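Local coordinates for SusD superfamily protein (Bacteroides thetaiotaomicron, PDB 3MCX), which is of unknown function but, as a SusD-family protein, probably helps bind and take up nutrients, likely glycans, at the outer membrane, at residues A452-S464 / A468-R477. Numbering follows the deposited sequence.
Sequences ATDLRIALPIPQS and ANPNIQQNPR
Q474 lays its amide alongside the backbone of I461 and bonds to both its N and O. I461 N gives its hydrogen to Q474 OE1 at 2.8 Å, on a lone pair in the carbonyl plane. Q474 NE2 returns a straighter bond to I461 O at 2.9 Å. CG lies opposite the backbone N (chi1 -175°) and the chain then bends at chi2 (49°), which brings the amide beside the I461 backbone. OE1 also accepts from N475 N. With NE2 donating to I461 O, these bonds set which way round the amide sits. A lysine in place of Q474 would probably leave I461 N and N475 N without their shared acceptor.

Next along, N475 ND2 reaches L459 O at 2.7 Å, and its amide rests against A458 CB. R477 grips A458 O end-on: NH2 at 2.8 Å and NH1 at 3.1 Å both point to that one oxygen, in the guanidinium plane. R456 CA lies over one face, toward its rim. NH1 also bonds to P476 O. L455 CD1 touches P476 CB at 4.2 Å, and a water bridges L455 O and P476 O.

Helix 463-468 reverses the chain, and the C-terminal tail of this SusD-family protein runs back antiparallel alongside 455-461, without strand pairing. Flanking the helix in sequence, I461 CG2 meets I472 CG2 at 3.7 Å, the side chains crossing at about a right angle, and both touch I466.

Further out, R169 bonds to N475 OD1 and Q473 O, and F140 O takes a second bond from N475 ND2. D454 pairs side-on with R456 in a salt bridge, and its OD1 also closes an Asx turn onto R456 N.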
# COMPACT_ATOMS: atom_id res chain seq x y z
N ALA A 452 13.19 -8.75 -10.77
CA ALA A 452 12.60 -7.40 -10.82
C ALA A 452 12.38 -6.89 -12.25
O ALA A 452 11.65 -5.93 -12.45
CB ALA A 452 13.46 -6.40 -10.02
N THR A 453 12.92 -7.60 -13.21
CA THR A 453 12.74 -7.36 -14.63
C THR A 453 11.75 -8.35 -15.28
O THR A 453 11.54 -8.28 -16.49
CB THR A 453 14.06 -7.47 -15.35
OG1 THR A 453 14.71 -8.70 -14.99
CG2 THR A 453 14.98 -6.26 -14.96
N ASP A 454 11.12 -9.20 -14.48
CA ASP A 454 10.18 -10.17 -15.05
C ASP A 454 8.97 -9.42 -15.66
O ASP A 454 8.37 -8.60 -15.00
CB ASP A 454 9.74 -11.15 -13.96
CG ASP A 454 9.04 -12.38 -14.50
OD1 ASP A 454 7.95 -12.21 -15.13
OD2 ASP A 454 9.51 -13.53 -14.26
N LEU A 455 8.64 -9.76 -16.90
CA LEU A 455 7.52 -9.10 -17.60
C LEU A 455 6.25 -9.23 -16.78
O LEU A 455 5.40 -8.34 -16.89
CB LEU A 455 7.31 -9.64 -19.01
CG LEU A 455 8.48 -9.56 -19.97
CD1 LEU A 455 8.12 -10.19 -21.29
CD2 LEU A 455 8.89 -8.11 -20.08
N ARG A 456 6.10 -10.30 -16.00
CA ARG A 456 4.86 -10.50 -15.25
C ARG A 456 4.65 -9.55 -14.07
O ARG A 456 3.57 -9.53 -13.47
CB ARG A 456 4.74 -11.97 -14.81
CG ARG A 456 4.74 -12.94 -15.95
CD ARG A 456 4.93 -14.37 -15.50
NE ARG A 456 6.21 -14.54 -14.83
CZ ARG A 456 6.55 -15.61 -14.14
NH1 ARG A 456 5.69 -16.62 -14.02
NH2 ARG A 456 7.76 -15.69 -13.58
N ILE A 457 5.67 -8.77 -13.70
CA ILE A 457 5.51 -7.77 -12.67
C ILE A 457 4.45 -6.75 -13.05
O ILE A 457 3.70 -6.32 -12.18
CB ILE A 457 6.82 -7.03 -12.34
CG1 ILE A 457 7.70 -7.91 -11.44
CG2 ILE A 457 6.54 -5.64 -11.70
CD1 ILE A 457 9.17 -7.65 -11.66
N ALA A 458 4.42 -6.33 -14.32
CA ALA A 458 3.39 -5.43 -14.81
C ALA A 458 2.13 -6.26 -15.10
O ALA A 458 2.14 -7.13 -15.98
CB ALA A 458 3.87 -4.69 -16.05
N LEU A 459 1.09 -5.97 -14.34
CA LEU A 459 -0.19 -6.66 -14.54
C LEU A 459 -0.71 -6.40 -15.92
O LEU A 459 -0.45 -5.35 -16.51
CB LEU A 459 -1.22 -6.20 -13.51
CG LEU A 459 -0.94 -6.58 -12.06
CD1 LEU A 459 -2.03 -6.02 -11.18
CD2 LEU A 459 -0.89 -8.09 -11.90
N PRO A 460 -1.48 -7.33 -16.48
CA PRO A 460 -2.08 -7.05 -17.77
C PRO A 460 -3.10 -5.92 -17.70
O PRO A 460 -3.85 -5.84 -16.75
CB PRO A 460 -2.76 -8.36 -18.17
CG PRO A 460 -3.03 -8.99 -16.87
CD PRO A 460 -1.96 -8.59 -15.91
N ILE A 461 -3.07 -5.07 -18.71
CA ILE A 461 -4.09 -4.07 -18.92
C ILE A 461 -5.41 -4.84 -19.14
O ILE A 461 -5.42 -5.84 -19.82
CB ILE A 461 -3.76 -3.23 -20.16
CG1 ILE A 461 -2.36 -2.55 -20.06
CG2 ILE A 461 -4.88 -2.18 -20.49
CD1 ILE A 461 -2.15 -1.66 -18.86
N PRO A 462 -6.53 -4.36 -18.58
CA PRO A 462 -7.78 -5.09 -18.76
C PRO A 462 -8.10 -5.32 -20.22
O PRO A 462 -7.96 -4.42 -21.07
CB PRO A 462 -8.84 -4.16 -18.11
CG PRO A 462 -8.10 -3.33 -17.16
CD PRO A 462 -6.66 -3.22 -17.65
N GLN A 463 -8.60 -6.51 -20.54
CA GLN A 463 -8.97 -6.81 -21.89
C GLN A 463 -10.06 -5.88 -22.42
O GLN A 463 -10.10 -5.59 -23.60
CB GLN A 463 -9.46 -8.28 -22.06
CG GLN A 463 -9.58 -8.74 -23.46
CD GLN A 463 -8.27 -8.76 -24.21
OE1 GLN A 463 -7.24 -9.08 -23.60
NE2 GLN A 463 -8.29 -8.46 -25.51
N SER A 464 -10.90 -5.39 -21.51
CA SER A 464 -11.94 -4.42 -21.87
C SER A 464 -11.31 -3.20 -22.54
O SER A 464 -11.82 -2.71 -23.55
CB SER A 464 -12.70 -3.99 -20.61
OG SER A 464 -11.85 -3.62 -19.56
N ALA A 468 -11.52 -2.22 -26.65
CA ALA A 468 -12.25 -0.95 -26.92
C ALA A 468 -11.39 0.15 -27.56
O ALA A 468 -11.91 0.99 -28.30
CB ALA A 468 -12.79 -0.41 -25.63
N ASN A 469 -10.10 0.16 -27.27
CA ASN A 469 -9.23 1.33 -27.57
C ASN A 469 -7.95 0.77 -28.22
O ASN A 469 -7.06 0.29 -27.51
CB ASN A 469 -8.95 2.12 -26.29
CG ASN A 469 -8.11 3.39 -26.53
OD1 ASN A 469 -7.65 3.62 -27.65
ND2 ASN A 469 -7.95 4.23 -25.48
N PRO A 470 -7.86 0.82 -29.55
CA PRO A 470 -6.67 0.32 -30.25
C PRO A 470 -5.36 1.08 -29.95
O PRO A 470 -4.30 0.57 -30.28
CB PRO A 470 -7.04 0.47 -31.73
CG PRO A 470 -8.12 1.51 -31.75
CD PRO A 470 -8.87 1.34 -30.49
N ASN A 471 -5.45 2.25 -29.31
CA ASN A 471 -4.29 3.05 -28.90
C ASN A 471 -3.66 2.56 -27.60
O ASN A 471 -2.63 3.08 -27.20
CB ASN A 471 -4.65 4.55 -28.74
CG ASN A 471 -5.16 5.14 -30.01
OD1 ASN A 471 -4.64 4.84 -31.09
ND2 ASN A 471 -6.21 5.97 -29.92
N ILE A 472 -4.33 1.63 -26.91
CA ILE A 472 -3.81 1.09 -25.66
C ILE A 472 -3.07 -0.21 -25.95
O ILE A 472 -3.66 -1.17 -26.43
CB ILE A 472 -4.93 0.80 -24.65
CG1 ILE A 472 -5.75 2.07 -24.35
CG2 ILE A 472 -4.38 0.18 -23.36
CD1 ILE A 472 -5.05 3.04 -23.48
N GLN A 473 -1.77 -0.22 -25.70
CA GLN A 473 -0.96 -1.39 -25.90
C GLN A 473 -1.01 -2.28 -24.66
O GLN A 473 -1.03 -1.80 -23.55
CB GLN A 473 0.50 -0.98 -26.07
CG GLN A 473 0.82 -0.20 -27.27
CD GLN A 473 2.35 -0.03 -27.42
OE1 GLN A 473 3.13 -0.97 -27.15
NE2 GLN A 473 2.78 1.16 -27.79
N GLN A 474 -1.02 -3.58 -24.86
CA GLN A 474 -0.93 -4.52 -23.75
C GLN A 474 0.54 -4.66 -23.29
O GLN A 474 1.50 -4.47 -24.09
CB GLN A 474 -1.45 -5.89 -24.21
CG GLN A 474 -1.57 -7.00 -23.16
CD GLN A 474 -2.30 -6.55 -21.91
OE1 GLN A 474 -1.72 -5.91 -21.02
NE2 GLN A 474 -3.60 -6.88 -21.83
N ASN A 475 0.70 -4.94 -22.02
CA ASN A 475 2.00 -5.31 -21.47
C ASN A 475 2.49 -6.62 -22.08
O ASN A 475 1.73 -7.58 -22.15
CB ASN A 475 1.96 -5.40 -19.96
CG ASN A 475 1.86 -4.05 -19.32
OD1 ASN A 475 2.53 -3.11 -19.79
ND2 ASN A 475 1.03 -3.90 -18.30
N PRO A 476 3.76 -6.69 -22.47
CA PRO A 476 4.26 -7.95 -23.02
C PRO A 476 4.32 -9.09 -22.02
O PRO A 476 4.35 -8.89 -20.81
CB PRO A 476 5.65 -7.58 -23.54
CG PRO A 476 6.03 -6.39 -22.91
CD PRO A 476 4.77 -5.63 -22.48
N ARG A 477 4.29 -10.29 -22.57
CA ARG A 477 4.45 -11.51 -21.82
C ARG A 477 5.45 -12.40 -22.52
O ARG A 477 5.87 -12.14 -23.67
CB ARG A 477 3.09 -12.21 -21.72
CG ARG A 477 2.07 -11.46 -20.83
CD ARG A 477 2.42 -11.74 -19.46
NE ARG A 477 1.64 -11.13 -18.37
CZ ARG A 477 1.86 -9.96 -17.79
NH1 ARG A 477 2.77 -9.09 -18.26
NH2 ARG A 477 1.22 -9.69 -16.68
OXT ARG A 477 5.86 -13.42 -21.95
O HOH W 1 5.09 -6.74 -19.13
O HOH W 2 -4.64 -8.65 -23.86